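Local coordinates for formiminotetrahydrofolate cyclodeaminase (Thermotoga maritima, PDB 1O5H), which probably catalyses the deamination and ring closure of 5-formiminotetrahydrofolate, releasing ammonia and yielding 5,10-methenyltetrahydrofolate, at residues A49-V54 and H133-L138; M53-T58 and E72-A77. All blocks are in the same frame, centred on the assembly; numbering follows the deposited sequence.

Contact 1: residues A49-V54 and H133-L138; sequences ALAEMV and HELEKL
Leu135 and Leu138 both set CG beside the backbone N and anti to the carbonyl carbon (chi1 -72° and -67°), which brings one methyl of each, a turn apart on their helix, against the CB of Ala51. The contact is helix-on-helix packing in the core of an all-helical bundle: helices 36-56 and 107-141 run in the same general direction here, and the axes of segments 49-54 and 133-138 approach to 10.4 Å and are inclined by 28°. Ala51 makes two of the three contacts, its CB directed toward the opposing helix and lying 3.7 Å from CD2 of Leu135. The second approach to Ala51 CB comes from Leu138, whose CD1 is likewise 3.7 Å from it and also rests against the Ala51 carbonyl oxygen. Both methyls meet the alanine from the side of helix 107-141, and its small side chain is consistent with the 6.5 Å separation of the CA atoms of Ala51 and Leu135.

All four touching residues are buried, and the side chains that meet are all apolar. Leu138 extends its reach to Met71 and Ile74 of helix 68-100, while Leu135 also meets Ala153 of helix 147-172, so the interface is continuous with the surrounding bundle. On another side of helix 36-56, Ala49, Leu50 and Met53, a selenomethionine, pack on Val27 of the second subunit. One turn beyond Ala51, the contact finishes more loosely, with CG1 of Val54 4.2 Å from CD2 of Leu138.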
loop_
_atom_site.group_PDB
_atom_site.type_symbol
_atom_site.label_atom_id
_atom_site.label_comp_id
_atom_site.label_asym_id
_atom_site.label_seq_id
_atom_site.Cartn_x
_atom_site.Cartn_y
_atom_site.Cartn_z
ATOM N N ALA A 49 -3.027 -9.992 4.553
ATOM C CA ALA A 49 -4.376 -10.192 5.053
ATOM C C ALA A 49 -5.401 -10.370 3.939
ATOM O O ALA A 49 -6.278 -11.217 4.051
ATOM C CB ALA A 49 -4.786 -9.079 5.983
ATOM N N LEU A 50 -5.307 -9.607 2.856
ATOM C CA LEU A 50 -6.234 -9.860 1.755
ATOM C C LEU A 50 -6.026 -11.275 1.215
ATOM O O LEU A 50 -6.988 -12.012 0.997
ATOM C CB LEU A 50 -6.095 -8.830 0.655
ATOM C CG LEU A 50 -6.460 -7.406 1.072
ATOM C CD1 LEU A 50 -5.763 -6.434 0.151
ATOM C CD2 LEU A 50 -7.963 -7.164 1.063
ATOM N N ALA A 51 -4.773 -11.683 1.035
ATOM C CA ALA A 51 -4.527 -13.010 0.505
ATOM C C ALA A 51 -5.121 -14.033 1.449
ATOM O O ALA A 51 -5.719 -15.020 1.014
ATOM C CB ALA A 51 -3.080 -13.251 0.337
ATOM N N GLU A 52 -4.964 -13.803 2.745
ATOM C CA GLU A 52 -5.576 -14.674 3.714
ATOM C C GLU A 52 -7.107 -14.691 3.573
ATOM O O GLU A 52 -7.727 -15.763 3.641
ATOM C CB GLU A 52 -5.172 -14.262 5.118
ATOM C CG GLU A 52 -5.488 -15.321 6.149
ATOM C CD GLU A 52 -4.973 -14.990 7.530
ATOM O OE1 GLU A 52 -4.011 -14.214 7.652
ATOM O OE2 GLU A 52 -5.535 -15.524 8.500
HETATM N N MSE A 53 -7.714 -13.518 3.366
HETATM C CA MSE A 53 -9.160 -13.443 3.208
HETATM C C MSE A 53 -9.626 -14.297 2.054
HETATM O O MSE A 53 -10.509 -15.122 2.219
HETATM C CB MSE A 53 -9.615 -12.022 3.010
HETATM C CG MSE A 53 -11.024 -11.887 2.466
HETATM SE SE MSE A 53 -11.402 -9.979 2.405
HETATM C CE MSE A 53 -13.320 -10.002 1.444
ATOM N N VAL A 54 -9.011 -14.119 0.896
ATOM C CA VAL A 54 -9.353 -14.909 -0.266
ATOM C C VAL A 54 -9.171 -16.401 0.014
ATOM O O VAL A 54 -10.020 -17.222 -0.378
ATOM C CB VAL A 54 -8.554 -14.479 -1.509
ATOM C CG1 VAL A 54 -8.865 -15.390 -2.670
ATOM C CG2 VAL A 54 -8.868 -13.004 -1.884
ATOM N N HIS A 133 3.948 -15.222 -4.793
ATOM C CA HIS A 133 3.728 -16.612 -5.197
ATOM C C HIS A 133 2.378 -17.132 -4.731
ATOM O O HIS A 133 1.732 -17.909 -5.446
ATOM C CB HIS A 133 4.855 -17.557 -4.737
ATOM C CG HIS A 133 6.051 -17.565 -5.647
ATOM N ND1 HIS A 133 6.027 -18.121 -6.911
ATOM C CD2 HIS A 133 7.308 -17.083 -5.478
ATOM C CE1 HIS A 133 7.214 -17.978 -7.481
ATOM N NE2 HIS A 133 8.009 -17.351 -6.633
ATOM N N GLU A 134 1.927 -16.704 -3.558
ATOM C CA GLU A 134 0.633 -17.150 -3.078
ATOM C C GLU A 134 -0.497 -16.492 -3.847
ATOM O O GLU A 134 -1.535 -17.123 -4.120
ATOM C CB GLU A 134 0.467 -16.894 -1.587
ATOM C CG GLU A 134 1.543 -17.508 -0.689
ATOM C CD GLU A 134 1.551 -19.028 -0.651
ATOM O OE1 GLU A 134 1.217 -19.688 -1.653
ATOM O OE2 GLU A 134 1.927 -19.577 0.399
ATOM N N LEU A 135 -0.295 -15.225 -4.205
ATOM C CA LEU A 135 -1.289 -14.495 -4.968
ATOM C C LEU A 135 -1.390 -15.146 -6.302
ATOM O O LEU A 135 -2.480 -15.249 -6.838
ATOM C CB LEU A 135 -0.942 -13.018 -5.098
ATOM C CG LEU A 135 -1.113 -12.225 -3.797
ATOM C CD1 LEU A 135 -0.841 -10.769 -3.963
ATOM C CD2 LEU A 135 -2.513 -12.394 -3.258
ATOM N N GLU A 136 -0.287 -15.659 -6.837
ATOM C CA GLU A 136 -0.425 -16.395 -8.092
ATOM C C GLU A 136 -1.291 -17.662 -7.915
ATOM O O GLU A 136 -2.177 -17.952 -8.738
ATOM C CB GLU A 136 0.912 -16.732 -8.717
ATOM C CG GLU A 136 0.738 -17.218 -10.131
ATOM C CD GLU A 136 2.038 -17.537 -10.821
ATOM O OE1 GLU A 136 3.113 -17.045 -10.407
ATOM O OE2 GLU A 136 1.969 -18.284 -11.818
ATOM N N LYS A 137 -1.057 -18.403 -6.838
ATOM C CA LYS A 137 -1.886 -19.570 -6.570
ATOM C C LYS A 137 -3.327 -19.143 -6.365
ATOM O O LYS A 137 -4.231 -19.758 -6.919
ATOM C CB LYS A 137 -1.348 -20.391 -5.398
ATOM C CG LYS A 137 -0.159 -21.262 -5.809
ATOM C CD LYS A 137 0.672 -21.773 -4.634
ATOM C CE LYS A 137 1.919 -22.471 -5.147
ATOM N NZ LYS A 137 2.444 -23.469 -4.182
ATOM N N LEU A 138 -3.549 -18.056 -5.630
ATOM C CA LEU A 138 -4.921 -17.610 -5.406
ATOM C C LEU A 138 -5.627 -17.150 -6.702
ATOM O O LEU A 138 -6.784 -17.478 -6.944
ATOM C CB LEU A 138 -4.954 -16.513 -4.356
ATOM C CG LEU A 138 -4.564 -16.938 -2.943
ATOM C CD1 LEU A 138 -4.484 -15.736 -2.052
ATOM C CD2 LEU A 138 -5.534 -17.936 -2.356
#

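Contact 2: residues M53-T58 and E72-A77; sequences MVANFT and ERIVEA
This is an apolar helix-helix contact near the turn of an alpha-alpha hairpin, where the end of helix 36-56 meets the early part of helix 68-100, the next helix in the chain, running the opposite way. Ala55 points its CB at the partner helix and touches two consecutive residues: CG2 of Val75 is 3.8 Å from it and CG2 of Ile74 is 4.0 Å away. Val75 presents this methyl because its CG1 is anti to the backbone N (chi1 169°), leaving CG2 beside the N and turned to the hairpin interior.

The same methyl is met by the amide of Asn56, whose side chain crosses that of Val75 at about a right angle, with OD1 3.6 Å from Val75 CG2. This is a van der Waals contact; the polar ends of Asn56 are engaged elsewhere, ND2 with the carbonyl oxygen of Ala28 in the second subunit and OD1 with NE of Arg59. Asn56 therefore belongs both to the hairpin and to the dimer interface. On the side facing helix 107-141, Ala55 and Ile74 both pack on Leu138.

The chain leaves helix 36-56 just after Asn56. There Thr58 folds back over the last turn, its OG1 donating a 2.7 Å hydrogen bond to the carbonyl oxygen of Val54 from a position tilted 31° out of the carbonyl plane.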
loop_
_atom_site.group_PDB
_atom_site.type_symbol
_atom_site.label_atom_id
_atom_site.label_comp_id
_atom_site.label_asym_id
_atom_site.label_seq_id
_atom_site.Cartn_x
_atom_site.Cartn_y
_atom_site.Cartn_z
HETATM N N MSE A 53 -7.714 -13.518 3.366
HETATM C CA MSE A 53 -9.160 -13.443 3.208
HETATM C C MSE A 53 -9.626 -14.297 2.054
HETATM O O MSE A 53 -10.509 -15.122 2.219
HETATM C CB MSE A 53 -9.615 -12.022 3.010
HETATM C CG MSE A 53 -11.024 -11.887 2.466
HETATM SE SE MSE A 53 -11.402 -9.979 2.405
HETATM C CE MSE A 53 -13.320 -10.002 1.444
ATOM N N VAL A 54 -9.011 -14.119 0.896
ATOM C CA VAL A 54 -9.353 -14.909 -0.266
ATOM C C VAL A 54 -9.171 -16.401 0.014
ATOM O O VAL A 54 -10.020 -17.222 -0.378
ATOM C CB VAL A 54 -8.554 -14.479 -1.509
ATOM C CG1 VAL A 54 -8.865 -15.390 -2.670
ATOM C CG2 VAL A 54 -8.868 -13.004 -1.884
ATOM N N ALA A 55 -8.101 -16.772 0.711
ATOM C CA ALA A 55 -7.889 -18.193 1.005
ATOM C C ALA A 55 -8.969 -18.745 1.932
ATOM O O ALA A 55 -9.463 -19.856 1.734
ATOM C CB ALA A 55 -6.541 -18.418 1.592
ATOM N N ASN A 56 -9.339 -17.967 2.944
ATOM C CA ASN A 56 -10.429 -18.353 3.829
ATOM C C ASN A 56 -11.722 -18.537 3.094
ATOM O O ASN A 56 -12.414 -19.523 3.316
ATOM C CB ASN A 56 -10.649 -17.313 4.909
ATOM C CG ASN A 56 -9.837 -17.585 6.142
ATOM O OD1 ASN A 56 -9.621 -18.749 6.527
ATOM N ND2 ASN A 56 -9.376 -16.511 6.788
ATOM N N PHE A 57 -12.055 -17.590 2.223
ATOM C CA PHE A 57 -13.274 -17.697 1.479
ATOM C C PHE A 57 -13.213 -18.778 0.396
ATOM O O PHE A 57 -14.160 -18.933 -0.363
ATOM C CB PHE A 57 -13.625 -16.360 0.874
ATOM C CG PHE A 57 -14.415 -15.472 1.778
ATOM C CD1 PHE A 57 -15.755 -15.722 2.016
ATOM C CD2 PHE A 57 -13.831 -14.346 2.352
ATOM C CE1 PHE A 57 -16.500 -14.886 2.834
ATOM C CE2 PHE A 57 -14.573 -13.494 3.171
ATOM C CZ PHE A 57 -15.908 -13.766 3.408
ATOM N N THR A 58 -12.115 -19.526 0.322
ATOM C CA THR A 58 -11.990 -20.588 -0.673
ATOM C C THR A 58 -12.075 -21.955 -0.027
ATOM O O THR A 58 -12.538 -22.932 -0.645
ATOM C CB THR A 58 -10.682 -20.451 -1.455
ATOM O OG1 THR A 58 -10.635 -19.163 -2.089
ATOM C CG2 THR A 58 -10.650 -21.416 -2.623
ATOM N N GLU A 72 -5.765 -23.929 3.377
ATOM C CA GLU A 72 -5.395 -23.860 4.788
ATOM C C GLU A 72 -3.911 -23.587 4.962
ATOM O O GLU A 72 -3.503 -22.921 5.908
ATOM C CB GLU A 72 -5.788 -25.123 5.518
ATOM C CG GLU A 72 -7.236 -25.084 5.971
ATOM C CD GLU A 72 -7.909 -26.457 5.958
ATOM O OE1 GLU A 72 -7.397 -27.382 5.284
ATOM O OE2 GLU A 72 -8.965 -26.618 6.613
ATOM N N ARG A 73 -3.123 -24.094 4.019
ATOM C CA ARG A 73 -1.689 -23.883 3.990
ATOM C C ARG A 73 -1.362 -22.396 3.823
ATOM O O ARG A 73 -0.427 -21.886 4.454
ATOM C CB ARG A 73 -1.072 -24.714 2.857
ATOM C CG ARG A 73 0.442 -24.919 2.959
ATOM C CD ARG A 73 1.132 -25.276 1.630
ATOM N NE ARG A 73 0.895 -24.250 0.610
ATOM C CZ ARG A 73 1.565 -23.096 0.518
ATOM N NH1 ARG A 73 2.544 -22.811 1.380
ATOM N NH2 ARG A 73 1.258 -22.223 -0.442
ATOM N N ILE A 74 -2.133 -21.709 2.984
ATOM C CA ILE A 74 -1.910 -20.300 2.710
ATOM C C ILE A 74 -2.327 -19.464 3.906
ATOM O O ILE A 74 -1.576 -18.601 4.368
ATOM C CB ILE A 74 -2.679 -19.855 1.448
ATOM C CG1 ILE A 74 -2.092 -20.532 0.216
ATOM C CG2 ILE A 74 -2.600 -18.344 1.277
ATOM C CD1 ILE A 74 -2.925 -20.392 -1.007
ATOM N N VAL A 75 -3.532 -19.712 4.398
ATOM C CA VAL A 75 -3.983 -19.058 5.611
ATOM C C VAL A 75 -2.870 -19.044 6.672
ATOM O O VAL A 75 -2.507 -17.991 7.201
ATOM C CB VAL A 75 -5.225 -19.734 6.151
ATOM C CG1 VAL A 75 -5.548 -19.229 7.548
ATOM C CG2 VAL A 75 -6.372 -19.476 5.204
ATOM N N GLU A 76 -2.311 -20.213 6.945
ATOM C CA GLU A 76 -1.241 -20.357 7.929
ATOM C C GLU A 76 -0.008 -19.539 7.549
ATOM O O GLU A 76 0.574 -18.879 8.408
ATOM C CB GLU A 76 -0.910 -21.848 8.156
ATOM C CG GLU A 76 0.484 -22.147 8.703
ATOM C CD GLU A 76 0.606 -21.978 10.206
ATOM O OE1 GLU A 76 0.566 -23.013 10.922
ATOM O OE2 GLU A 76 0.749 -20.818 10.665
ATOM N N ALA A 77 0.370 -19.563 6.272
ATOM C CA ALA A 77 1.521 -18.779 5.795
ATOM C C ALA A 77 1.300 -17.263 5.886
ATOM O O ALA A 77 2.214 -16.502 6.223
ATOM C CB ALA A 77 1.906 -19.175 4.375
#

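Overall arrangement
Contacts 1 and 2 are neighbouring faces of one three-helix cluster, their centres 7 Å apart. Their segments overlap at Met53 and Val54 and start from helix 36-56, which meets helix 107-141 in the first and helix 68-100 in the second. The triangle is closed by direct packing of Leu138 CD2 on Ile74 CD1 at 3.8 Å and by a salt bridge from Arg73 NH2 to Glu134 OE1 at 2.8 Å. Glu52, on segment 49-54, also lies alongside Val75, with OE2 of Glu52 3.8 Å from CG1 of Val75. Both contacts border the second subunit, so the intrachain packing adjoins the dimer interface at Val27 and Ala28 of the second subunit.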